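Local coordinates for non-toxic crystal protein (Bacillus thuringiensis, PDB 2D42), which forms part of parasporal inclusions and is non-toxic, although its fold closely resembles that of beta-pore-forming toxins, at residues Gly161-Lys165 against Ile228-Ile232; Pro47-Val53 against Asn106-Val112; Ile62-Ser68 against Val146-Ala152; Phe77-Tyr81 against Asp137-Ser141. All blocks are in the same frame, centred on the assembly; numbering follows the deposited sequence.

Contact 1: residues Gly161-Lys165 against Ile228-Ile232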
loop_
_atom_site.group_PDB
_atom_site.type_symbol
_atom_site.label_atom_id
_atom_site.label_comp_id
_atom_site.label_asym_id
_atom_site.label_seq_id
_atom_site.Cartn_x
_atom_site.Cartn_y
_atom_site.Cartn_z
ATOM N N GLY A 161 2.129 16.469 -5.401
ATOM C CA GLY A 161 2.376 16.326 -3.979
ATOM C C GLY A 161 3.327 15.174 -3.713
ATOM O O GLY A 161 3.535 14.312 -4.569
ATOM N N ALA A 162 3.916 15.159 -2.525
ATOM C CA ALA A 162 4.838 14.101 -2.145
ATOM C C ALA A 162 4.562 13.801 -0.686
ATOM O O ALA A 162 4.102 14.676 0.049
ATOM C CB ALA A 162 6.290 14.558 -2.336
ATOM N N PHE A 163 4.840 12.575 -0.256
ATOM C CA PHE A 163 4.574 12.219 1.132
ATOM C C PHE A 163 5.429 11.046 1.585
ATOM O O PHE A 163 5.998 10.323 0.779
ATOM C CB PHE A 163 3.094 11.847 1.285
ATOM C CG PHE A 163 2.685 10.710 0.398
ATOM C CD1 PHE A 163 2.795 9.393 0.834
ATOM C CD2 PHE A 163 2.291 10.949 -0.917
ATOM C CE1 PHE A 163 2.530 8.333 -0.033
ATOM C CE2 PHE A 163 2.025 9.897 -1.789
ATOM C CZ PHE A 163 2.147 8.584 -1.342
ATOM N N GLU A 164 5.504 10.881 2.898
ATOM C CA GLU A 164 6.226 9.790 3.515
ATOM C C GLU A 164 5.452 9.574 4.804
ATOM O O GLU A 164 5.431 10.443 5.680
ATOM C CB GLU A 164 7.671 10.187 3.810
ATOM C CG GLU A 164 8.607 9.001 3.854
ATOM C CD GLU A 164 10.019 9.384 4.244
ATOM O OE1 GLU A 164 10.562 10.354 3.658
ATOM O OE2 GLU A 164 10.587 8.705 5.131
ATOM N N LYS A 165 4.793 8.427 4.913
ATOM C CA LYS A 165 3.987 8.150 6.096
ATOM C C LYS A 165 4.152 6.759 6.683
ATOM O O LYS A 165 4.499 5.798 5.991
ATOM C CB LYS A 165 2.506 8.342 5.776
ATOM C CG LYS A 165 2.093 9.754 5.448
ATOM C CD LYS A 165 2.139 10.638 6.684
ATOM C CE LYS A 165 1.678 12.039 6.332
ATOM N NZ LYS A 165 1.455 12.832 7.566
ATOM N N ILE A 228 5.168 4.155 3.799
ATOM C CA ILE A 228 4.891 4.339 2.381
ATOM C C ILE A 228 5.402 5.721 2.029
ATOM O O ILE A 228 5.448 6.604 2.878
ATOM C CB ILE A 228 3.390 4.303 2.030
ATOM C CG1 ILE A 228 2.648 5.400 2.795
ATOM C CG2 ILE A 228 2.813 2.922 2.303
ATOM C CD1 ILE A 228 1.202 5.532 2.388
ATOM N N SER A 229 5.791 5.904 0.776
ATOM C CA SER A 229 6.274 7.191 0.319
ATOM C C SER A 229 5.940 7.274 -1.152
ATOM O O SER A 229 5.838 6.250 -1.828
ATOM C CB SER A 229 7.786 7.297 0.520
ATOM O OG SER A 229 8.453 6.391 -0.334
ATOM N N GLY A 230 5.750 8.484 -1.657
ATOM C CA GLY A 230 5.440 8.617 -3.065
ATOM C C GLY A 230 5.020 10.005 -3.479
ATOM O O GLY A 230 5.118 10.963 -2.712
ATOM N N GLN A 231 4.545 10.109 -4.709
ATOM C CA GLN A 231 4.098 11.384 -5.248
ATOM C C GLN A 231 2.787 11.188 -5.978
ATOM O O GLN A 231 2.467 10.078 -6.401
ATOM C CB GLN A 231 5.143 11.931 -6.216
ATOM C CG GLN A 231 6.459 12.268 -5.551
ATOM C CD GLN A 231 7.584 12.460 -6.550
ATOM O OE1 GLN A 231 8.534 13.207 -6.298
ATOM N NE2 GLN A 231 7.493 11.774 -7.684
ATOM N N ILE A 232 2.025 12.267 -6.122
ATOM C CA ILE A 232 0.756 12.199 -6.828
ATOM C C ILE A 232 0.362 13.568 -7.372
ATOM O O ILE A 232 0.625 14.600 -6.742
ATOM C CB ILE A 232 -0.392 11.716 -5.912
ATOM C CG1 ILE A 232 -0.669 12.755 -4.832
ATOM C CG2 ILE A 232 -0.023 10.411 -5.237
ATOM C CD1 ILE A 232 -1.962 12.511 -4.099
#
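Gly161-Lys165 and Ile228-Ile232 run antiparallel, their directions 168° apart, and Gly161 with Ile232, Phe163 with Gly230 and Lys165 with Ile228 each close a ring of two backbone hydrogen bonds. The shortest, Gly161 N to Ile232 O, measures 2.7 Å. The longest, Gly230 N to Phe163 O, measures 3.1 Å. In the non-hydrogen-bonded pairs between them, CA-H groups point at carbonyls, as from Ala162 CA to Gly230 O at 3.2 Å. Phe163 supplies most of the side-chain contact. Its chi1 of 58° tucks CG in over its own backbone, between N and C, which lays the ring back over the partner strand. One face then rests on Gly230, whose CA is 4.1 Å from the ring centroid and 28° off its normal, a CH-pi contact. This cross-strand pairing of a phenylalanine ring over a glycine is the one known as aromatic rescue, and it joins two of the very long strands that give this aerolysin/ETX-type molecule its elongated shape. Isoleucines flank the ring: Ile228 CD1 reaches Phe163 CE1 obliquely at 3.9 Å, and Ile232 CG2 meets Phe163 CE2 at the ring edge, 4.0 Å away. The same face of the sheet packs on Leu107 and Ile118 of a second, smaller sheet. Lys165 bends at chi2 and leads off to the carbonyls of Asp46 and Ile48, which accept hydrogen bonds from NZ. The other face carries Ala162, Glu164, Ser229 and Gln231; there the aliphatic part of Glu164 lies against Ser229, CG to CB 3.8 Å.

Contact 2: residues Pro47-Val53 against Asn106-Val112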
loop_
_atom_site.group_PDB
_atom_site.type_symbol
_atom_site.label_atom_id
_atom_site.label_comp_id
_atom_site.label_asym_id
_atom_site.label_seq_id
_atom_site.Cartn_x
_atom_site.Cartn_y
_atom_site.Cartn_z
ATOM N N PRO A 47 -3.009 11.280 8.148
ATOM C CA PRO A 47 -3.263 11.581 6.737
ATOM C C PRO A 47 -3.029 13.027 6.310
ATOM O O PRO A 47 -3.275 13.378 5.161
ATOM C CB PRO A 47 -4.720 11.163 6.565
ATOM C CG PRO A 47 -5.303 11.572 7.867
ATOM C CD PRO A 47 -4.276 11.071 8.867
ATOM N N ILE A 48 -2.561 13.859 7.231
ATOM C CA ILE A 48 -2.309 15.256 6.913
ATOM C C ILE A 48 -0.868 15.397 6.429
ATOM O O ILE A 48 0.065 15.322 7.220
ATOM C CB ILE A 48 -2.525 16.151 8.155
ATOM C CG1 ILE A 48 -3.916 15.892 8.754
ATOM C CG2 ILE A 48 -2.351 17.616 7.783
ATOM C CD1 ILE A 48 -5.051 15.904 7.737
ATOM N N VAL A 49 -0.688 15.578 5.126
ATOM C CA VAL A 49 0.651 15.724 4.558
ATOM C C VAL A 49 1.103 17.186 4.626
ATOM O O VAL A 49 0.388 18.084 4.178
ATOM C CB VAL A 49 0.682 15.278 3.078
ATOM C CG1 VAL A 49 2.088 15.456 2.512
ATOM C CG2 VAL A 49 0.230 13.828 2.961
ATOM N N THR A 50 2.290 17.425 5.175
ATOM C CA THR A 50 2.792 18.790 5.282
ATOM C C THR A 50 3.888 19.111 4.275
ATOM O O THR A 50 4.350 20.248 4.204
ATOM C CB THR A 50 3.319 19.086 6.708
ATOM O OG1 THR A 50 4.354 18.151 7.048
ATOM C CG2 THR A 50 2.193 18.983 7.722
ATOM N N ASP A 51 4.289 18.113 3.489
ATOM C CA ASP A 51 5.341 18.284 2.486
ATOM C C ASP A 51 4.974 19.330 1.440
ATOM O O ASP A 51 3.803 19.518 1.123
ATOM C CB ASP A 51 5.627 16.970 1.738
ATOM C CG ASP A 51 6.068 15.847 2.649
ATOM O OD1 ASP A 51 6.960 15.079 2.233
ATOM O OD2 ASP A 51 5.521 15.716 3.763
ATOM N N PRO A 52 5.981 20.019 0.885
ATOM C CA PRO A 52 5.749 21.043 -0.136
ATOM C C PRO A 52 5.388 20.357 -1.450
ATOM O O PRO A 52 5.687 19.184 -1.640
ATOM C CB PRO A 52 7.098 21.753 -0.219
ATOM C CG PRO A 52 8.060 20.639 0.022
ATOM C CD PRO A 52 7.418 19.911 1.198
ATOM N N VAL A 53 4.741 21.080 -2.351
ATOM C CA VAL A 53 4.375 20.513 -3.637
ATOM C C VAL A 53 5.322 21.087 -4.672
ATOM O O VAL A 53 5.962 22.111 -4.421
ATOM C CB VAL A 53 2.929 20.885 -4.035
ATOM C CG1 VAL A 53 1.960 20.415 -2.961
ATOM C CG2 VAL A 53 2.812 22.388 -4.248
ATOM N N ASN A 106 -6.942 8.579 1.586
ATOM C CA ASN A 106 -7.348 9.919 1.199
ATOM C C ASN A 106 -6.491 10.898 1.986
ATOM O O ASN A 106 -6.830 11.282 3.102
ATOM C CB ASN A 106 -8.831 10.140 1.516
ATOM C CG ASN A 106 -9.739 9.318 0.624
ATOM O OD1 ASN A 106 -9.683 9.426 -0.597
ATOM N ND2 ASN A 106 -10.580 8.483 1.235
ATOM N N LEU A 107 -5.364 11.280 1.411
ATOM C CA LEU A 107 -4.466 12.199 2.086
ATOM C C LEU A 107 -4.861 13.653 1.855
ATOM O O LEU A 107 -5.480 13.987 0.853
ATOM C CB LEU A 107 -3.035 11.960 1.602
ATOM C CG LEU A 107 -2.460 10.556 1.833
ATOM C CD1 LEU A 107 -1.042 10.487 1.279
ATOM C CD2 LEU A 107 -2.465 10.231 3.319
ATOM N N PHE A 108 -4.509 14.515 2.799
ATOM C CA PHE A 108 -4.804 15.935 2.670
ATOM C C PHE A 108 -3.468 16.662 2.590
ATOM O O PHE A 108 -2.629 16.538 3.475
ATOM C CB PHE A 108 -5.597 16.453 3.867
ATOM C CG PHE A 108 -5.981 17.905 3.750
ATOM C CD1 PHE A 108 -6.850 18.328 2.750
ATOM C CD2 PHE A 108 -5.454 18.854 4.630
ATOM C CE1 PHE A 108 -7.196 19.675 2.621
ATOM C CE2 PHE A 108 -5.791 20.206 4.515
ATOM C CZ PHE A 108 -6.664 20.618 3.508
ATOM N N PHE A 109 -3.281 17.421 1.526
ATOM C CA PHE A 109 -2.032 18.128 1.339
ATOM C C PHE A 109 -2.200 19.553 1.841
ATOM O O PHE A 109 -2.572 20.474 1.111
ATOM C CB PHE A 109 -1.641 18.015 -0.137
ATOM C CG PHE A 109 -1.308 16.598 -0.548
ATOM C CD1 PHE A 109 0.015 16.163 -0.595
ATOM C CD2 PHE A 109 -2.327 15.672 -0.803
ATOM C CE1 PHE A 109 0.328 14.835 -0.884
ATOM C CE2 PHE A 109 -2.027 14.334 -1.092
ATOM C CZ PHE A 109 -0.699 13.914 -1.133
ATOM N N GLU A 110 -1.929 19.691 3.130
ATOM C CA GLU A 110 -2.061 20.940 3.858
ATOM C C GLU A 110 -1.479 22.190 3.206
ATOM O O GLU A 110 -2.070 23.264 3.314
ATOM C CB GLU A 110 -1.469 20.756 5.247
ATOM C CG GLU A 110 -1.687 21.900 6.206
ATOM C CD GLU A 110 -1.323 21.497 7.618
ATOM O OE1 GLU A 110 -2.237 21.126 8.388
ATOM O OE2 GLU A 110 -0.120 21.526 7.950
ATOM N N GLN A 111 -0.341 22.060 2.532
ATOM C CA GLN A 111 0.279 23.220 1.899
ATOM C C GLN A 111 -0.500 23.806 0.734
ATOM O O GLN A 111 -0.263 24.948 0.348
ATOM C CB GLN A 111 1.709 22.899 1.452
ATOM C CG GLN A 111 2.715 22.978 2.590
ATOM C CD GLN A 111 4.123 23.263 2.109
ATOM O OE1 GLN A 111 4.350 24.196 1.334
ATOM N NE2 GLN A 111 5.081 22.468 2.573
ATOM N N VAL A 112 -1.420 23.036 0.161
ATOM C CA VAL A 112 -2.214 23.555 -0.939
ATOM C C VAL A 112 -3.706 23.428 -0.650
ATOM O O VAL A 112 -4.539 23.827 -1.459
ATOM C CB VAL A 112 -1.871 22.849 -2.274
ATOM C CG1 VAL A 112 -0.446 23.228 -2.702
ATOM C CG2 VAL A 112 -2.003 21.330 -2.122
HETATM O O HOH W 1 1.256 19.637 1.837
HETATM O O HOH W 2 4.299 23.870 -1.559
#
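A chi1 of 179° at Val49 swings CG1 to 3.8 Å from Phe109 CD1 and leaves CG2 over one face of the same ring, 4.2 Å from the Phe109 centroid, in a CH-pi contact. At Gln111, chi1 of -81° followed by an extended chain carries the amide alongside Pro52 to the backbone beyond the strand: NE2 donates to Thr50 O at 2.9 Å, almost straight (174°) and in the amide plane. Gln111 OE1 accepts from a water that in turn accepts from Val53 N. A second water receives Gln111 N and donates to Val49 O and Asp51 O, tying the two diverging chains together. Ahead of them the backbones pair in parallel, through Phe108 N to Pro47 O (2.9 Å) and Val49 N to Phe108 O (2.7 Å), with a weak bond from Glu110 N to Val49 O. On the face opposite Val49, Ile48 CD1 touches Phe108 CB at 3.9 Å. Strand 48-49 thus edges a three-stranded sheet in which 101-109 is central and 114-122 completes a hairpin, probably the counterpart of the amphipathic hairpin of related pore formers. Val49 packs on Phe163, and Phe109 on Ile232 and Leu234, of long strands 150-185 and 219-244.

Contact 3: residues Ile62-Ser68 against Val146-Ala152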
loop_
_atom_site.group_PDB
_atom_site.type_symbol
_atom_site.label_atom_id
_atom_site.label_comp_id
_atom_site.label_asym_id
_atom_site.label_seq_id
_atom_site.Cartn_x
_atom_site.Cartn_y
_atom_site.Cartn_z
ATOM N N ILE A 62 1.623 27.581 -28.162
ATOM C CA ILE A 62 1.462 28.954 -28.583
ATOM C C ILE A 62 0.456 29.161 -29.698
ATOM O O ILE A 62 0.426 28.411 -30.666
ATOM C CB ILE A 62 2.822 29.520 -29.054
ATOM C CG1 ILE A 62 3.818 29.482 -27.888
ATOM C CG2 ILE A 62 2.641 30.937 -29.605
ATOM C CD1 ILE A 62 5.225 29.870 -28.250
ATOM N N ILE A 63 -0.383 30.179 -29.548
ATOM C CA ILE A 63 -1.338 30.529 -30.588
ATOM C C ILE A 63 -1.000 31.968 -30.938
ATOM O O ILE A 63 -1.141 32.865 -30.111
ATOM C CB ILE A 63 -2.791 30.433 -30.102
ATOM C CG1 ILE A 63 -3.123 28.971 -29.778
ATOM C CG2 ILE A 63 -3.724 30.996 -31.167
ATOM C CD1 ILE A 63 -4.552 28.749 -29.294
ATOM N N THR A 64 -0.523 32.183 -32.155
ATOM C CA THR A 64 -0.140 33.518 -32.580
ATOM C C THR A 64 -1.138 34.149 -33.537
ATOM O O THR A 64 -1.538 33.532 -34.521
ATOM C CB THR A 64 1.216 33.501 -33.275
ATOM O OG1 THR A 64 2.179 32.867 -32.428
ATOM C CG2 THR A 64 1.667 34.923 -33.593
ATOM N N ASN A 65 -1.537 35.383 -33.251
ATOM C CA ASN A 65 -2.467 36.081 -34.131
ATOM C C ASN A 65 -1.715 37.177 -34.868
ATOM O O ASN A 65 -1.415 38.232 -34.303
ATOM C CB ASN A 65 -3.623 36.690 -33.342
ATOM C CG ASN A 65 -4.554 37.509 -34.223
ATOM O OD1 ASN A 65 -4.398 37.540 -35.443
ATOM N ND2 ASN A 65 -5.521 38.172 -33.610
ATOM N N THR A 66 -1.393 36.921 -36.129
ATOM C CA THR A 66 -0.676 37.902 -36.924
ATOM C C THR A 66 -1.641 38.748 -37.750
ATOM O O THR A 66 -1.244 39.373 -38.725
ATOM C CB THR A 66 0.333 37.221 -37.865
ATOM O OG1 THR A 66 -0.370 36.461 -38.853
ATOM C CG2 THR A 66 1.248 36.284 -37.072
ATOM N N THR A 67 -2.908 38.769 -37.357
ATOM C CA THR A 67 -3.906 39.539 -38.088
ATOM C C THR A 67 -4.283 40.835 -37.387
ATOM O O THR A 67 -3.832 41.117 -36.275
ATOM C CB THR A 67 -5.205 38.747 -38.299
ATOM O OG1 THR A 67 -5.937 38.692 -37.069
ATOM C CG2 THR A 67 -4.901 37.334 -38.775
ATOM N N SER A 68 -5.128 41.615 -38.056
ATOM C CA SER A 68 -5.592 42.890 -37.536
ATOM C C SER A 68 -6.894 42.664 -36.797
ATOM O O SER A 68 -7.477 43.591 -36.237
ATOM C CB SER A 68 -5.823 43.873 -38.685
ATOM O OG SER A 68 -6.813 43.374 -39.569
ATOM N N VAL A 146 -7.377 36.199 -28.402
ATOM C CA VAL A 146 -6.080 36.730 -28.772
ATOM C C VAL A 146 -6.233 37.994 -29.591
ATOM O O VAL A 146 -6.677 37.955 -30.740
ATOM C CB VAL A 146 -5.266 35.723 -29.592
ATOM C CG1 VAL A 146 -3.858 36.253 -29.777
ATOM C CG2 VAL A 146 -5.259 34.368 -28.893
ATOM N N PRO A 147 -5.861 39.136 -29.003
ATOM C CA PRO A 147 -5.948 40.444 -29.654
ATOM C C PRO A 147 -5.081 40.519 -30.902
ATOM O O PRO A 147 -4.101 39.788 -31.035
ATOM C CB PRO A 147 -5.459 41.403 -28.571
ATOM C CG PRO A 147 -5.804 40.676 -27.290
ATOM C CD PRO A 147 -5.386 39.275 -27.618
ATOM N N PRO A 148 -5.434 41.415 -31.833
ATOM C CA PRO A 148 -4.664 41.571 -33.068
ATOM C C PRO A 148 -3.176 41.750 -32.776
ATOM O O PRO A 148 -2.798 42.413 -31.812
ATOM C CB PRO A 148 -5.281 42.819 -33.693
ATOM C CG PRO A 148 -6.718 42.697 -33.285
ATOM C CD PRO A 148 -6.604 42.311 -31.827
ATOM N N PHE A 149 -2.337 41.141 -33.603
ATOM C CA PHE A 149 -0.893 41.247 -33.453
ATOM C C PHE A 149 -0.368 40.907 -32.052
ATOM O O PHE A 149 0.535 41.568 -31.531
ATOM C CB PHE A 149 -0.455 42.650 -33.866
ATOM C CG PHE A 149 -0.803 42.993 -35.294
ATOM C CD1 PHE A 149 -0.065 42.468 -36.355
ATOM C CD2 PHE A 149 -1.877 43.834 -35.581
ATOM C CE1 PHE A 149 -0.391 42.776 -37.676
ATOM C CE2 PHE A 149 -2.210 44.147 -36.903
ATOM C CZ PHE A 149 -1.467 43.618 -37.949
ATOM N N HIS A 150 -0.936 39.859 -31.467
ATOM C CA HIS A 150 -0.552 39.366 -30.145
ATOM C C HIS A 150 -0.329 37.852 -30.221
ATOM O O HIS A 150 -0.755 37.196 -31.174
ATOM C CB HIS A 150 -1.668 39.617 -29.125
ATOM C CG HIS A 150 -1.671 40.991 -28.535
ATOM N ND1 HIS A 150 -1.877 42.128 -29.288
ATOM C CD2 HIS A 150 -1.515 41.409 -27.256
ATOM C CE1 HIS A 150 -1.848 43.187 -28.496
ATOM N NE2 HIS A 150 -1.631 42.777 -27.259
ATOM N N ARG A 151 0.342 37.301 -29.219
ATOM C CA ARG A 151 0.554 35.862 -29.171
ATOM C C ARG A 151 0.096 35.415 -27.790
ATOM O O ARG A 151 0.257 36.152 -26.806
ATOM C CB ARG A 151 2.032 35.495 -29.362
ATOM C CG ARG A 151 2.894 35.687 -28.126
ATOM C CD ARG A 151 4.189 34.872 -28.198
ATOM N NE ARG A 151 5.039 35.294 -29.302
ATOM C CZ ARG A 151 5.601 36.496 -29.390
ATOM N NH1 ARG A 151 5.407 37.394 -28.433
ATOM N NH2 ARG A 151 6.349 36.807 -30.442
ATOM N N ALA A 152 -0.497 34.227 -27.725
ATOM C CA ALA A 152 -0.952 33.676 -26.458
ATOM C C ALA A 152 -0.119 32.441 -26.162
ATOM O O ALA A 152 -0.008 31.534 -26.990
ATOM C CB ALA A 152 -2.431 33.302 -26.530
HETATM O O HOH W 3 4.550 33.759 -31.772
#
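The Phe149 ring has Thr67 O over one face, 3.4 Å above the plane, while His248 stacks with the ring. His150 lies with Pro147 CB over a face of its imidazole; at the edge, ND1 donates to Pro148 O at 2.7 Å, locking the ring onto the type II turn of Pro147-His150. At Asn65, chi1 of 176° turns CG away from the backbone N and carries the amide across to that turn. ND2 gives a hydrogen bond close to its own plane to Val146 O (3.1 Å), arriving above that carbonyl's plane, and another to Asn69 O. OD1 takes two donors: Thr67 N at 2.7 Å, from above the carbonyl plane, closing an Asx turn, and Thr67 OG1, in that plane on a lone pair and very short at 2.5 Å. The strands pair antiparallel, with Ile63 N to Ala152 O (2.9 Å) and Ala152 N to Ile63 O (2.8 Å). A water bridges Thr64 OG1 and Arg151 NE, and Arg151 also forms a salt bridge with Glu243. Near one end of the long molecule, strand 150-185 here sits between 54-65 and 219-244, while Leu71 of strand 71-94 packs on Asn65 and Val146.

Contact 4: residues Phe77-Tyr81 against Asp137-Ser141; sequences FSNAY and DFRDS
Backbone hydrogen bonds carry this antiparallel contact: Phe77 N to Asp140 O (2.7 Å) with its return bond from Asp140 N, and Asn79 N to Phe138 O (2.8 Å) with its return from Phe138 N to Asn79 O (3.0 Å). The segments run at 165° to each other. CA-H groups of Ser78 and Arg139 add contacts to Phe138 O and Phe77 O in the non-hydrogen-bonded pair between. Apolar contact is slight. With chi1 of -62° at Phe138, the ring reaches along the partner strand, and Tyr81 CB meets its edge in plane, 3.9 Å from CE2. The exposed face carries Ser78, Asp137 and Arg139 beside Ala80, whose CB touches Asp137 OD1 at 3.6 Å. A water bound to Ser78 OG at 3.0 Å sits over the centre of the Arg139 guanidinium, 3.9 Å above its plane. The other face looks inward: two hydroxyls, Tyr156 OH and Thr236 OG1, are hydrogen-bonded to the same oxygen, Asp140 OD2. Strands 71-94 and 129-146 thus pair as one layer. Against it lie strand 150-185, whose Tyr156 stacks with Phe77 and touches Phe138, strand 54-65 with Asp59, and strand 219-244 with Ile238.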
loop_
_atom_site.group_PDB
_atom_site.type_symbol
_atom_site.label_atom_id
_atom_site.label_comp_id
_atom_site.label_asym_id
_atom_site.label_seq_id
_atom_site.Cartn_x
_atom_site.Cartn_y
_atom_site.Cartn_z
ATOM N N PHE A 77 -5.311 20.395 -23.739
ATOM C CA PHE A 77 -4.213 19.598 -23.218
ATOM C C PHE A 77 -4.627 18.214 -22.729
ATOM O O PHE A 77 -5.703 18.030 -22.168
ATOM C CB PHE A 77 -3.545 20.331 -22.052
ATOM C CG PHE A 77 -2.806 21.579 -22.450
ATOM C CD1 PHE A 77 -1.614 21.501 -23.169
ATOM C CD2 PHE A 77 -3.279 22.831 -22.069
ATOM C CE1 PHE A 77 -0.900 22.657 -23.496
ATOM C CE2 PHE A 77 -2.577 23.989 -22.392
ATOM C CZ PHE A 77 -1.386 23.901 -23.105
ATOM N N SER A 78 -3.734 17.256 -22.936
ATOM C CA SER A 78 -3.926 15.879 -22.510
ATOM C C SER A 78 -2.547 15.331 -22.198
ATOM O O SER A 78 -1.732 15.146 -23.095
ATOM C CB SER A 78 -4.561 15.044 -23.620
ATOM O OG SER A 78 -4.490 13.667 -23.294
ATOM N N ASN A 79 -2.280 15.068 -20.930
ATOM C CA ASN A 79 -0.980 14.553 -20.563
ATOM C C ASN A 79 -1.116 13.450 -19.514
ATOM O O ASN A 79 -1.737 13.636 -18.468
ATOM C CB ASN A 79 -0.112 15.723 -20.080
ATOM C CG ASN A 79 0.006 16.840 -21.137
ATOM O OD1 ASN A 79 0.808 16.760 -22.072
ATOM N ND2 ASN A 79 -0.819 17.870 -21.000
ATOM N N ALA A 80 -0.556 12.286 -19.822
ATOM C CA ALA A 80 -0.613 11.145 -18.917
ATOM C C ALA A 80 0.642 11.128 -18.059
ATOM O O ALA A 80 1.701 10.709 -18.512
ATOM C CB ALA A 80 -0.728 9.844 -19.718
ATOM N N TYR A 81 0.510 11.588 -16.817
ATOM C CA TYR A 81 1.624 11.655 -15.879
ATOM C C TYR A 81 1.663 10.446 -14.954
ATOM O O TYR A 81 0.643 10.024 -14.415
ATOM C CB TYR A 81 1.520 12.924 -15.028
ATOM C CG TYR A 81 2.841 13.367 -14.447
ATOM C CD1 TYR A 81 3.830 13.924 -15.267
ATOM C CD2 TYR A 81 3.122 13.204 -13.090
ATOM C CE1 TYR A 81 5.071 14.310 -14.749
ATOM C CE2 TYR A 81 4.357 13.583 -12.559
ATOM C CZ TYR A 81 5.329 14.134 -13.395
ATOM O OH TYR A 81 6.558 14.496 -12.885
ATOM N N ASP A 137 -4.471 10.584 -16.003
ATOM C CA ASP A 137 -4.704 11.199 -17.312
ATOM C C ASP A 137 -5.265 12.611 -17.156
ATOM O O ASP A 137 -6.472 12.801 -17.060
ATOM C CB ASP A 137 -5.688 10.361 -18.138
ATOM C CG ASP A 137 -5.172 8.963 -18.430
ATOM O OD1 ASP A 137 -4.127 8.831 -19.093
ATOM O OD2 ASP A 137 -5.819 7.990 -17.999
ATOM N N PHE A 138 -4.386 13.603 -17.148
ATOM C CA PHE A 138 -4.825 14.980 -16.998
ATOM C C PHE A 138 -5.254 15.571 -18.333
ATOM O O PHE A 138 -4.479 15.617 -19.289
ATOM C CB PHE A 138 -3.711 15.821 -16.371
ATOM C CG PHE A 138 -3.321 15.370 -14.992
ATOM C CD1 PHE A 138 -4.191 15.539 -13.923
ATOM C CD2 PHE A 138 -2.093 14.748 -14.769
ATOM C CE1 PHE A 138 -3.852 15.092 -12.645
ATOM C CE2 PHE A 138 -1.740 14.298 -13.497
ATOM C CZ PHE A 138 -2.623 14.471 -12.432
ATOM N N ARG A 139 -6.507 16.011 -18.386
ATOM C CA ARG A 139 -7.074 16.609 -19.583
ATOM C C ARG A 139 -7.707 17.934 -19.179
ATOM O O ARG A 139 -8.525 17.981 -18.259
ATOM C CB ARG A 139 -8.151 15.699 -20.194
ATOM C CG ARG A 139 -7.679 14.308 -20.614
ATOM C CD ARG A 139 -8.767 13.598 -21.431
ATOM N NE ARG A 139 -8.421 12.219 -21.778
ATOM C CZ ARG A 139 -8.420 11.206 -20.915
ATOM N NH1 ARG A 139 -8.089 9.985 -21.316
ATOM N NH2 ARG A 139 -8.757 11.410 -19.648
ATOM N N ASP A 140 -7.315 19.005 -19.861
ATOM C CA ASP A 140 -7.850 20.330 -19.580
ATOM C C ASP A 140 -7.803 21.179 -20.835
ATOM O O ASP A 140 -7.023 20.913 -21.753
ATOM C CB ASP A 140 -7.042 21.018 -18.470
ATOM C CG ASP A 140 -7.271 20.390 -17.109
ATOM O OD1 ASP A 140 -8.362 20.583 -16.543
ATOM O OD2 ASP A 140 -6.368 19.693 -16.609
ATOM N N SER A 141 -8.647 22.199 -20.877
ATOM C CA SER A 141 -8.674 23.093 -22.020
ATOM C C SER A 141 -8.858 24.506 -21.515
ATOM O O SER A 141 -9.253 24.716 -20.372
ATOM C CB SER A 141 -9.813 22.729 -22.974
ATOM O OG SER A 141 -11.067 23.070 -22.411
HETATM O O HOH W 4 -4.628 12.390 -20.596
#

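How the contacts relate
Contacts 1, 3 and 4 belong to one large, curled sheet of very long strands. Strand 150-185 serves both contact 1 and contact 3, whose centres are about 42 Å apart, and contact 4 lies between them, about 21 Å from contact 1 and 25 Å from contact 3, centre to centre. Contact 2 belongs to the separate three-stranded sheet, yet its centre is only about 9 Å from that of contact 1, and the two are in direct contact. Along the chain, contact 4 nests inside the loop closed by contact 3, contact 2 interleaves with both, and contact 1 closes last. Distant sequence segments are thereby woven into one elongated body, like that of beta-pore-forming toxins.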